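Local structure of carbohydrate esterase family 2 (CE2) (Chaetomium olivicolor, 4XVH) at residues Glu138-Thr143 and Tyr156-Trp161; Phe217-Leu220 and Asp224-Asp227; Ala229-Ala234 and Thr272-Ala277; Lys237-Ile242 and Ser283-Lys288; Leu259-Thr262 and Asp268-Lys271. The protein is a fungal carbohydrate esterase of family 2 that probably removes acetyl groups from xylan, joining a jelly-roll beta-sandwich to an SGNH-type hydrolase domain. All coordinates share one frame; numbering follows the deposited sequence.

Interaction 1. Residues Glu138-Thr143 and Tyr156-Trp161; sequences EDNPKT and YSVVAW
Asn140 lies against Val158 inside the SGNH-hydrolase domain, where a short 3-10 turn, residues 140-142, packs over strand 155-160 at one margin of the parallel beta-sheet. The direct contact is van der Waals. The amide of Asn140 meets both methyls of the valine, OD1 coming to 3.6 Å from Val158 CG2 and ND2 to 3.8 Å from Val158 CG1. With CG anti to the backbone N (chi1 -174°), the amide is carried from the turn toward the strand, alongside the valine branch but pointing the opposite way.

The polar contacts then fix the amide's rotation. Its ND2 donates to the backbone O of Val121, while OD1 accepts from a water, 2.8 Å away, that also bonds the hydroxyl of Tyr156. Losing this amide to an alanine would probably leave the Val121 carbonyl and the bridging water without their mate and open a gap beside the Val158 methyls.

Within the turn, the carbonyl of Asn140 takes two donors from Thr143, the residue at the N-cap of helix 144-151. The backbone N of Thr143 is 3.1 Å from Asn140 O, and Thr143 OG1 donates in the carbonyl plane to the same Asn140 O at 2.7 Å.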
# COMPACT_ATOMS: atom_id res chain seq x y z
N GLU A 138 4.53 -11.52 -0.20
CA GLU A 138 3.96 -10.20 -0.41
C GLU A 138 5.04 -9.28 -0.98
O GLU A 138 6.21 -9.42 -0.63
CB GLU A 138 3.38 -9.65 0.90
CG GLU A 138 2.27 -10.55 1.41
CD GLU A 138 1.42 -9.86 2.44
OE1 GLU A 138 2.00 -9.08 3.23
OE2 GLU A 138 0.17 -10.09 2.44
N ASP A 139 4.66 -8.33 -1.82
CA ASP A 139 5.68 -7.51 -2.45
C ASP A 139 5.15 -6.10 -2.73
O ASP A 139 4.91 -5.74 -3.88
CB ASP A 139 6.17 -8.17 -3.76
CG ASP A 139 7.50 -7.62 -4.26
OD1 ASP A 139 7.87 -6.50 -3.86
OD2 ASP A 139 8.18 -8.32 -5.08
N ASN A 140 4.95 -5.32 -1.66
CA ASN A 140 4.38 -4.00 -1.83
C ASN A 140 5.17 -3.15 -2.83
O ASN A 140 4.55 -2.40 -3.56
CB ASN A 140 4.27 -3.26 -0.47
CG ASN A 140 3.53 -1.92 -0.59
OD1 ASN A 140 4.13 -0.84 -0.43
ND2 ASN A 140 2.22 -1.99 -0.91
N PRO A 141 6.52 -3.26 -2.86
CA PRO A 141 7.26 -2.39 -3.81
C PRO A 141 6.95 -2.68 -5.29
O PRO A 141 7.37 -1.88 -6.17
CB PRO A 141 8.73 -2.69 -3.51
CG PRO A 141 8.76 -3.09 -2.03
CD PRO A 141 7.43 -3.85 -1.84
N LYS A 142 6.28 -3.80 -5.58
CA LYS A 142 5.94 -4.11 -6.97
C LYS A 142 4.46 -3.88 -7.29
O LYS A 142 4.00 -4.26 -8.37
CB LYS A 142 6.29 -5.56 -7.32
CG LYS A 142 7.81 -5.79 -7.42
CD LYS A 142 8.13 -7.12 -8.16
CE LYS A 142 9.62 -7.27 -8.42
NZ LYS A 142 9.93 -8.55 -9.19
N THR A 143 3.72 -3.28 -6.36
CA THR A 143 2.28 -3.09 -6.58
C THR A 143 2.01 -1.95 -7.56
O THR A 143 2.84 -1.06 -7.73
CB THR A 143 1.53 -2.79 -5.28
OG1 THR A 143 2.15 -1.68 -4.60
CG2 THR A 143 1.52 -4.06 -4.36
N TYR A 156 5.41 8.17 -1.35
CA TYR A 156 4.06 7.63 -1.21
C TYR A 156 3.86 7.11 0.21
O TYR A 156 4.81 6.95 1.00
CB TYR A 156 3.80 6.53 -2.25
CG TYR A 156 4.82 5.41 -2.20
CD1 TYR A 156 4.65 4.33 -1.34
CD2 TYR A 156 5.97 5.44 -3.00
CE1 TYR A 156 5.57 3.30 -1.28
CE2 TYR A 156 6.90 4.41 -2.94
CZ TYR A 156 6.68 3.35 -2.08
OH TYR A 156 7.58 2.31 -2.00
N SER A 157 2.60 6.88 0.53
CA SER A 157 2.19 6.25 1.77
C SER A 157 1.10 5.25 1.44
O SER A 157 0.05 5.62 0.89
CB SER A 157 1.66 7.28 2.77
OG SER A 157 1.25 6.62 3.94
N VAL A 158 1.38 3.98 1.73
CA VAL A 158 0.41 2.91 1.54
C VAL A 158 -0.30 2.66 2.86
O VAL A 158 0.35 2.41 3.88
CB VAL A 158 1.07 1.60 1.06
CG1 VAL A 158 0.04 0.47 0.98
CG2 VAL A 158 1.74 1.80 -0.30
N VAL A 159 -1.62 2.74 2.84
CA VAL A 159 -2.43 2.37 3.98
C VAL A 159 -3.38 1.30 3.51
O VAL A 159 -4.38 1.60 2.86
CB VAL A 159 -3.22 3.56 4.56
CG1 VAL A 159 -3.99 3.09 5.80
CG2 VAL A 159 -2.25 4.66 4.95
N ALA A 160 -3.06 0.05 3.82
CA ALA A 160 -3.80 -1.07 3.24
C ALA A 160 -3.71 -2.28 4.11
O ALA A 160 -2.73 -2.45 4.83
CB ALA A 160 -3.28 -1.39 1.86
N TRP A 161 -4.74 -3.14 4.06
CA TRP A 161 -4.81 -4.27 4.98
C TRP A 161 -5.62 -5.36 4.25
O TRP A 161 -6.71 -5.07 3.77
CB TRP A 161 -5.47 -3.84 6.30
CG TRP A 161 -5.51 -4.86 7.40
CD1 TRP A 161 -5.89 -6.18 7.31
CD2 TRP A 161 -5.16 -4.63 8.78
NE1 TRP A 161 -5.78 -6.78 8.56
CE2 TRP A 161 -5.34 -5.85 9.47
CE3 TRP A 161 -4.70 -3.52 9.49
CZ2 TRP A 161 -5.08 -5.98 10.85
CZ3 TRP A 161 -4.46 -3.64 10.86
CH2 TRP A 161 -4.65 -4.86 11.52
O HOH W 1 6.77 -0.40 -1.21

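Interaction 2. Residues Phe217-Leu220 and Asp224-Asp227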
# COMPACT_ATOMS: atom_id res chain seq x y z
N PHE A 217 -17.94 -6.68 -2.14
CA PHE A 217 -18.80 -7.36 -3.10
C PHE A 217 -18.93 -8.86 -2.84
O PHE A 217 -19.87 -9.50 -3.29
CB PHE A 217 -18.31 -7.08 -4.51
CG PHE A 217 -18.98 -5.88 -5.14
CD1 PHE A 217 -18.56 -4.60 -4.83
CD2 PHE A 217 -20.03 -6.04 -6.00
CE1 PHE A 217 -19.21 -3.49 -5.41
CE2 PHE A 217 -20.67 -4.95 -6.57
CZ PHE A 217 -20.24 -3.68 -6.28
N GLY A 218 -17.99 -9.44 -2.11
CA GLY A 218 -18.13 -10.85 -1.77
C GLY A 218 -19.38 -11.14 -0.97
O GLY A 218 -19.67 -10.40 -0.01
N TYR A 219 -20.12 -12.20 -1.32
CA TYR A 219 -21.33 -12.52 -0.58
C TYR A 219 -21.71 -14.01 -0.62
O TYR A 219 -22.40 -14.50 0.29
CB TYR A 219 -22.51 -11.69 -1.11
CG TYR A 219 -23.08 -12.22 -2.42
CD1 TYR A 219 -22.57 -11.79 -3.65
CD2 TYR A 219 -24.09 -13.16 -2.42
CE1 TYR A 219 -23.08 -12.31 -4.83
CE2 TYR A 219 -24.60 -13.68 -3.59
CZ TYR A 219 -24.09 -13.26 -4.79
OH TYR A 219 -24.63 -13.80 -5.93
N LEU A 220 -21.29 -14.70 -1.68
CA LEU A 220 -21.88 -16.01 -2.02
C LEU A 220 -21.85 -16.99 -0.86
O LEU A 220 -20.79 -17.29 -0.32
CB LEU A 220 -21.16 -16.61 -3.22
CG LEU A 220 -21.70 -18.00 -3.63
CD1 LEU A 220 -23.06 -17.86 -4.29
CD2 LEU A 220 -20.69 -18.69 -4.54
N ASP A 224 -25.98 -11.32 2.25
CA ASP A 224 -26.67 -10.68 1.13
C ASP A 224 -25.68 -10.00 0.21
O ASP A 224 -24.64 -9.49 0.66
CB ASP A 224 -27.68 -9.65 1.63
CG ASP A 224 -28.86 -10.28 2.33
OD1 ASP A 224 -29.14 -11.49 2.10
OD2 ASP A 224 -29.52 -9.55 3.10
N PRO A 225 -26.01 -9.93 -1.10
CA PRO A 225 -25.21 -9.08 -2.00
C PRO A 225 -25.13 -7.63 -1.47
O PRO A 225 -25.98 -7.20 -0.69
CB PRO A 225 -25.98 -9.15 -3.31
CG PRO A 225 -26.80 -10.41 -3.22
CD PRO A 225 -27.16 -10.55 -1.78
N ILE A 226 -24.11 -6.91 -1.91
CA ILE A 226 -23.78 -5.58 -1.40
C ILE A 226 -24.93 -4.57 -1.56
O ILE A 226 -25.73 -4.65 -2.50
CB ILE A 226 -22.52 -5.04 -2.12
CG1 ILE A 226 -21.92 -3.83 -1.40
CG2 ILE A 226 -22.79 -4.75 -3.61
CD1 ILE A 226 -20.61 -3.39 -2.01
N ASP A 227 -25.04 -3.65 -0.60
CA ASP A 227 -25.97 -2.54 -0.75
C ASP A 227 -25.24 -1.53 -1.59
O ASP A 227 -24.32 -0.88 -1.11
CB ASP A 227 -26.37 -1.95 0.61
CG ASP A 227 -27.34 -0.78 0.49
OD1 ASP A 227 -27.45 -0.16 -0.60
OD2 ASP A 227 -28.01 -0.50 1.51
O HOH W 2 -22.32 -8.31 -3.58
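Facing each other across a tight excursion of the chain, the backbones of Phe217-Leu220 and Asp224-Asp227 come closest at Tyr219 and Pro225, whose CA atoms are 5.4 Å apart, yet no direct hydrogen bond joins them. A water does it instead, donating to Phe217 O at 2.7 Å and accepting from Ile226 N at 2.8 Å.

Two CH-pi contacts fill the rest. Ile226 lays CG2 over one face of the Phe217 ring, 3.8 Å from its centroid and 17° off the normal, displaced toward the CE2 rim. Ile226 CD1 reaches the opposite edge of the ring, 3.7 Å from Phe217 CE1, because CG1 stands anti to the backbone N (chi1 -166°) and the chain runs on extended. Farther out, Pro225 sets CG over a face of the Tyr219 ring, 4.0 Å from its centroid. The root of that tyrosine rests on the Asp224-Pro225 peptide, with Tyr219 CB 3.5 Å from Asp224 O. At its far end Tyr219 OH is hydrogen-bonded to Asp268.

In this loop between helices 214-217 and 228-243, the link is thus made by ring faces against aliphatic carbons and by one shared water, a chemistry that fixes spacing without direct backbone hydrogen bonds between the two segments.

Interaction 3. Residues Ala229-Ala234 and Thr272-Ala277; sequences AAYTDA and TTQTNA
Tyr231 and Thr232 on one helix close around Ala277 on the other, and this is the tight part of the contact. The alanine methyl CB sits 3.4 Å from Thr232 OG1 and, on another side, meets the edge of the Tyr231 ring in its plane, 3.9 Å from CD2. Thr232 OG1 lies beside its own backbone N (chi1 -53°), where it can also bond the carbonyl of Val228 one turn earlier.

Deeper in, Gln274 crosses the end of the tyrosine obliquely, its amide plane turned 38° from the ring. NE2 donates to Tyr231 OH at 3.2 Å along a fairly straight N-H line of 162°, and the hydroxyl lies nearly in the amide plane. The same hydroxyl is bonded to the backbone O of Leu212, and Gln274 OE1 accepts from the backbone N of Ser256, so the buried polar ends are all engaged.

Helices 228-243 and 270-285 are two of the helices flanking the parallel sheet of the SGNH-hydrolase domain, an alpha/beta/alpha sandwich, and here their short segments pass 10.1 Å apart at a crossing angle of -40°.

The outer side is looser. Ala229, Asp233, Thr272 and Asn276 are exposed and make no contact across the pair, although Asp233 is salt-bridged to Arg284 further along the second helix.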
# COMPACT_ATOMS: atom_id res chain seq x y z
N ALA A 229 -26.08 1.34 -3.03
CA ALA A 229 -26.29 2.72 -2.68
C ALA A 229 -25.42 3.07 -1.49
O ALA A 229 -24.79 4.13 -1.47
CB ALA A 229 -27.76 2.99 -2.38
N ALA A 230 -25.36 2.17 -0.52
CA ALA A 230 -24.52 2.38 0.66
C ALA A 230 -23.04 2.39 0.28
O ALA A 230 -22.26 3.19 0.79
CB ALA A 230 -24.80 1.33 1.71
N TYR A 231 -22.65 1.51 -0.64
CA TYR A 231 -21.24 1.47 -1.08
C TYR A 231 -20.87 2.82 -1.74
O TYR A 231 -19.85 3.45 -1.41
CB TYR A 231 -21.04 0.31 -2.05
CG TYR A 231 -19.67 0.23 -2.72
CD1 TYR A 231 -18.54 -0.14 -2.01
CD2 TYR A 231 -19.55 0.49 -4.08
CE1 TYR A 231 -17.30 -0.21 -2.64
CE2 TYR A 231 -18.33 0.44 -4.72
CZ TYR A 231 -17.21 0.08 -4.02
OH TYR A 231 -16.00 0.01 -4.69
N THR A 232 -21.73 3.27 -2.64
CA THR A 232 -21.57 4.56 -3.30
C THR A 232 -21.51 5.72 -2.29
O THR A 232 -20.61 6.56 -2.34
CB THR A 232 -22.73 4.81 -4.27
OG1 THR A 232 -22.87 3.70 -5.16
CG2 THR A 232 -22.51 6.10 -5.07
N ASP A 233 -22.51 5.76 -1.40
CA ASP A 233 -22.59 6.82 -0.40
C ASP A 233 -21.32 6.84 0.47
O ASP A 233 -20.82 7.91 0.81
CB ASP A 233 -23.81 6.64 0.51
CG ASP A 233 -25.15 6.96 -0.17
OD1 ASP A 233 -25.17 7.52 -1.29
OD2 ASP A 233 -26.20 6.64 0.44
N ALA A 234 -20.82 5.66 0.83
CA ALA A 234 -19.64 5.55 1.67
C ALA A 234 -18.38 6.00 0.96
O ALA A 234 -17.45 6.55 1.59
CB ALA A 234 -19.45 4.12 2.13
N THR A 272 -19.23 -4.64 -13.50
CA THR A 272 -20.00 -3.51 -14.03
C THR A 272 -20.73 -2.78 -12.90
O THR A 272 -20.74 -1.56 -12.86
CB THR A 272 -20.99 -4.00 -15.09
OG1 THR A 272 -20.24 -4.50 -16.20
CG2 THR A 272 -21.95 -2.88 -15.56
N THR A 273 -21.34 -3.53 -11.98
CA THR A 273 -22.04 -2.91 -10.85
C THR A 273 -21.09 -2.01 -10.02
O THR A 273 -21.44 -0.87 -9.68
CB THR A 273 -22.68 -3.97 -9.94
OG1 THR A 273 -23.62 -4.74 -10.70
CG2 THR A 273 -23.42 -3.32 -8.77
N GLN A 274 -19.89 -2.52 -9.70
CA GLN A 274 -18.90 -1.72 -8.96
C GLN A 274 -18.45 -0.52 -9.77
O GLN A 274 -18.26 0.57 -9.23
CB GLN A 274 -17.65 -2.53 -8.60
CG GLN A 274 -16.70 -1.75 -7.67
CD GLN A 274 -15.27 -2.25 -7.72
OE1 GLN A 274 -14.84 -2.87 -8.70
NE2 GLN A 274 -14.51 -1.98 -6.64
N THR A 275 -18.27 -0.73 -11.07
CA THR A 275 -17.76 0.32 -11.93
C THR A 275 -18.73 1.47 -11.97
O THR A 275 -18.34 2.63 -11.79
CB THR A 275 -17.49 -0.21 -13.33
OG1 THR A 275 -16.45 -1.19 -13.24
CG2 THR A 275 -17.08 0.92 -14.27
N ASN A 276 -20.01 1.16 -12.16
CA ASN A 276 -21.03 2.21 -12.20
C ASN A 276 -21.16 2.94 -10.87
O ASN A 276 -21.35 4.16 -10.84
CB ASN A 276 -22.38 1.61 -12.62
CG ASN A 276 -22.40 1.21 -14.10
OD1 ASN A 276 -21.64 1.75 -14.90
ND2 ASN A 276 -23.30 0.28 -14.46
N ALA A 277 -21.09 2.19 -9.77
CA ALA A 277 -21.15 2.80 -8.44
C ALA A 277 -20.00 3.79 -8.23
O ALA A 277 -20.21 4.89 -7.71
CB ALA A 277 -21.13 1.74 -7.37

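Interaction 4. Residues Lys237-Ile242 and Ser283-Lys288; sequences KFVQDI and SRLGAK
Leu285 pushes its two methyls against Val239, and this apolar contact is nearly the whole of the joint. The side chains cross at a slant. Leu285 CD2 comes to 3.8 Å from Val239 CG1, while Leu285 CD1 reaches Val239 CG2 at 3.9 Å, and both methyls lie close to Val239 CB between them. CG of the leucine stands anti to its carbonyl carbon (chi1 -73°), which aims the fork at the opposite helix. At the rim, Gln240 CG lies 4.2 Å from Leu285 CD2. Cutting the leucine back to an alanine would probably take both methyls from Val239 and open a gap between the helices.

A charged contact lies within helix 228-243: Lys237 reaches one turn on to Asp241, its NZ straddling the carboxylate at 3.0 Å from both OD1 and OD2 on their syn lone pairs.

Gly286 is the first residue past the second helix to leave helical angles, with phi 95°, where a CB would run into the carbonyl O of Leu285.

Val239 also rests on Phe251 and Ile210, and Leu285 on Leu253, all from strands of the parallel sheet. Two neighbouring helices packed on each other and on the sheet beneath are typical of the alpha/beta/alpha sandwich of SGNH hydrolases.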
# COMPACT_ATOMS: atom_id res chain seq x y z
N LYS A 237 -18.44 9.71 1.11
CA LYS A 237 -18.13 10.15 2.47
C LYS A 237 -16.64 9.96 2.84
O LYS A 237 -16.04 10.82 3.51
CB LYS A 237 -19.04 9.39 3.45
CG LYS A 237 -18.87 9.79 4.90
CD LYS A 237 -19.21 11.27 5.12
CE LYS A 237 -19.38 11.58 6.62
NZ LYS A 237 -18.30 10.88 7.41
N PHE A 238 -16.04 8.85 2.42
CA PHE A 238 -14.64 8.55 2.72
C PHE A 238 -13.74 9.63 2.07
O PHE A 238 -12.86 10.19 2.71
CB PHE A 238 -14.25 7.15 2.23
CG PHE A 238 -12.87 6.71 2.66
CD1 PHE A 238 -12.28 7.21 3.81
CD2 PHE A 238 -12.15 5.79 1.90
CE1 PHE A 238 -11.00 6.82 4.20
CE2 PHE A 238 -10.88 5.39 2.28
CZ PHE A 238 -10.29 5.92 3.46
N VAL A 239 -13.98 9.93 0.81
CA VAL A 239 -13.25 10.99 0.16
C VAL A 239 -13.49 12.33 0.86
O VAL A 239 -12.54 13.07 1.14
CB VAL A 239 -13.61 11.07 -1.34
CG1 VAL A 239 -13.07 12.34 -1.95
CG2 VAL A 239 -13.05 9.80 -2.08
N GLN A 240 -14.74 12.65 1.18
CA GLN A 240 -15.01 13.90 1.86
C GLN A 240 -14.25 13.93 3.19
O GLN A 240 -13.67 14.96 3.55
CB GLN A 240 -16.51 14.09 2.06
CG GLN A 240 -17.24 14.42 0.77
CD GLN A 240 -18.75 14.36 0.89
OE1 GLN A 240 -19.28 13.77 1.82
NE2 GLN A 240 -19.44 14.98 -0.05
N ASP A 241 -14.21 12.80 3.90
CA ASP A 241 -13.48 12.75 5.17
C ASP A 241 -11.96 12.98 4.95
O ASP A 241 -11.32 13.69 5.75
CB ASP A 241 -13.70 11.41 5.87
CG ASP A 241 -15.11 11.27 6.45
OD1 ASP A 241 -15.82 12.29 6.58
OD2 ASP A 241 -15.50 10.14 6.76
N ILE A 242 -11.40 12.43 3.88
CA ILE A 242 -9.97 12.66 3.61
C ILE A 242 -9.73 14.13 3.22
O ILE A 242 -8.69 14.72 3.56
CB ILE A 242 -9.45 11.71 2.49
CG1 ILE A 242 -9.66 10.26 2.93
CG2 ILE A 242 -7.96 11.97 2.17
CD1 ILE A 242 -9.35 9.26 1.84
N SER A 283 -18.93 11.32 -10.01
CA SER A 283 -19.84 12.38 -10.41
C SER A 283 -20.28 13.26 -9.22
O SER A 283 -20.31 14.49 -9.32
CB SER A 283 -21.06 11.77 -11.11
OG SER A 283 -21.93 12.76 -11.62
N ARG A 284 -20.58 12.64 -8.07
CA ARG A 284 -21.01 13.42 -6.91
C ARG A 284 -19.83 14.22 -6.31
O ARG A 284 -20.04 15.30 -5.74
CB ARG A 284 -21.62 12.51 -5.82
CG ARG A 284 -22.73 11.57 -6.31
CD ARG A 284 -23.93 11.51 -5.37
NE ARG A 284 -23.63 11.11 -3.99
CZ ARG A 284 -23.99 9.95 -3.45
NH1 ARG A 284 -24.66 9.04 -4.16
NH2 ARG A 284 -23.68 9.68 -2.19
N LEU A 285 -18.61 13.73 -6.48
CA LEU A 285 -17.46 14.36 -5.82
C LEU A 285 -16.91 15.56 -6.58
O LEU A 285 -16.25 16.41 -6.00
CB LEU A 285 -16.35 13.33 -5.61
CG LEU A 285 -16.63 12.32 -4.51
CD1 LEU A 285 -15.65 11.12 -4.61
CD2 LEU A 285 -16.59 12.96 -3.12
N GLY A 286 -17.16 15.61 -7.87
CA GLY A 286 -16.69 16.73 -8.67
C GLY A 286 -15.36 16.52 -9.36
O GLY A 286 -14.83 15.41 -9.47
N ALA A 287 -14.80 17.64 -9.82
CA ALA A 287 -13.69 17.65 -10.75
C ALA A 287 -12.36 17.09 -10.19
O ALA A 287 -11.49 16.69 -10.95
CB ALA A 287 -13.48 19.09 -11.28
N LYS A 288 -12.20 17.05 -8.87
CA LYS A 288 -10.95 16.52 -8.33
C LYS A 288 -11.02 15.01 -8.08
O LYS A 288 -10.06 14.41 -7.60
CB LYS A 288 -10.57 17.26 -7.06
CG LYS A 288 -10.05 18.67 -7.35
CD LYS A 288 -9.70 19.40 -6.09
CE LYS A 288 -9.70 20.92 -6.31
NZ LYS A 288 -8.62 21.31 -7.25

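Interaction 5. Residues Leu259-Thr262 and Asp268-Lys271; sequences LSDT and DAQK
Lys271 reaches back across the loop residues Leu259-Thr262 and can be followed outward from its backbone. Its N donates to Ser260 O at 3.1 Å, a bent bond (143°) whose donor lies well above the carbonyl plane. CB comes within 3.4 Å of Asp261 OD1. Standing anti to the backbone N (chi1 -178°), CG turns toward the loop and passes Leu259 O at 3.8 Å. A bend at chi2 keeps CD alongside that same oxygen, also 3.8 Å away, and a second bend at chi4 brings NZ to the backbone carbonyls of Ser256 and Trp294, which it grips by hydrogen bonds.

Gln270 makes a separate contact. Its OE1 lies 3.6 Å from Leu259 CD2, the two side chains crossing at about a right angle, and shares a water with Ser260 N, which donates to it. The loop is shaped by an ST turn, Thr262 N donating to Ser260 OG at 3.2 Å, an oxygen also hydrogen-bonded to Trp263 N. Asp261 leans over Ala269, the N-cap residue, and its OD2 takes the hydroxyl of Thr272.

The contact folds the loop that follows strand 250-254 of the parallel sheet back over the first turn of helix 270-285, with Phe217 against Leu259.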
# COMPACT_ATOMS: atom_id res chain seq x y z
N LEU A 259 -12.72 -8.55 -9.53
CA LEU A 259 -14.16 -8.74 -9.75
C LEU A 259 -14.43 -8.93 -11.23
O LEU A 259 -13.71 -8.37 -12.07
CB LEU A 259 -14.96 -7.56 -9.21
CG LEU A 259 -14.85 -7.35 -7.70
CD1 LEU A 259 -15.71 -6.17 -7.27
CD2 LEU A 259 -15.27 -8.62 -6.97
N SER A 260 -15.45 -9.72 -11.55
CA SER A 260 -15.85 -9.93 -12.94
C SER A 260 -17.36 -9.82 -13.06
O SER A 260 -18.04 -9.65 -12.04
CB SER A 260 -15.39 -11.31 -13.44
OG SER A 260 -16.18 -12.31 -12.86
N ASP A 261 -17.86 -9.92 -14.29
CA ASP A 261 -19.30 -9.99 -14.53
C ASP A 261 -19.76 -11.43 -14.73
O ASP A 261 -20.90 -11.66 -15.10
CB ASP A 261 -19.69 -9.15 -15.75
CG ASP A 261 -19.62 -7.67 -15.45
OD1 ASP A 261 -19.68 -7.31 -14.25
OD2 ASP A 261 -19.48 -6.87 -16.39
N THR A 262 -18.87 -12.40 -14.50
CA THR A 262 -19.27 -13.80 -14.66
C THR A 262 -19.27 -14.59 -13.36
O THR A 262 -19.86 -15.65 -13.29
CB THR A 262 -18.38 -14.52 -15.67
OG1 THR A 262 -17.03 -14.52 -15.19
CG2 THR A 262 -18.42 -13.80 -16.98
N ASP A 268 -25.30 -11.16 -11.20
CA ASP A 268 -24.67 -10.25 -10.26
C ASP A 268 -23.94 -9.12 -10.97
O ASP A 268 -23.84 -8.02 -10.43
CB ASP A 268 -23.67 -10.99 -9.37
CG ASP A 268 -24.34 -11.77 -8.24
OD1 ASP A 268 -25.11 -11.17 -7.45
OD2 ASP A 268 -24.06 -12.99 -8.13
N ALA A 269 -23.41 -9.40 -12.16
CA ALA A 269 -22.57 -8.46 -12.92
C ALA A 269 -21.71 -7.61 -12.00
O ALA A 269 -21.74 -6.37 -12.07
CB ALA A 269 -23.45 -7.54 -13.81
N GLN A 270 -20.93 -8.25 -11.14
CA GLN A 270 -20.27 -7.53 -10.06
C GLN A 270 -19.33 -6.39 -10.53
O GLN A 270 -19.33 -5.29 -9.95
CB GLN A 270 -19.50 -8.52 -9.17
CG GLN A 270 -20.40 -9.45 -8.39
CD GLN A 270 -19.67 -10.05 -7.21
OE1 GLN A 270 -18.44 -10.26 -7.25
NE2 GLN A 270 -20.41 -10.28 -6.13
N LYS A 271 -18.56 -6.64 -11.59
CA LYS A 271 -17.57 -5.66 -12.06
C LYS A 271 -18.24 -4.42 -12.66
O LYS A 271 -17.86 -3.29 -12.37
CB LYS A 271 -16.64 -6.29 -13.08
CG LYS A 271 -15.53 -5.37 -13.61
CD LYS A 271 -14.71 -4.71 -12.48
CE LYS A 271 -13.44 -4.04 -13.04
NZ LYS A 271 -12.43 -5.07 -13.43
O HOH W 3 -16.86 -11.12 -9.37

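Along the chain, interaction 1 comes first and closes a short loop around helix 144-151, tying the turn before that helix to strand 155-160 at one margin of the parallel sheet; it touches none of the others. Interaction 2 closes a three-residue loop ahead of helix 228-243. Interactions 3 and 4 then join helices 228-243 and 270-285 at two levels and cross, their segments alternating along the sequence, with an Asp233-Arg284 salt bridge between them. Interaction 5 is enclosed by both spans, folding the loop after strand 250-254 onto the start of helix 270-285. Interactions 2, 3 and 5 touch one another, with Phe217 packing on residues of both other contacts.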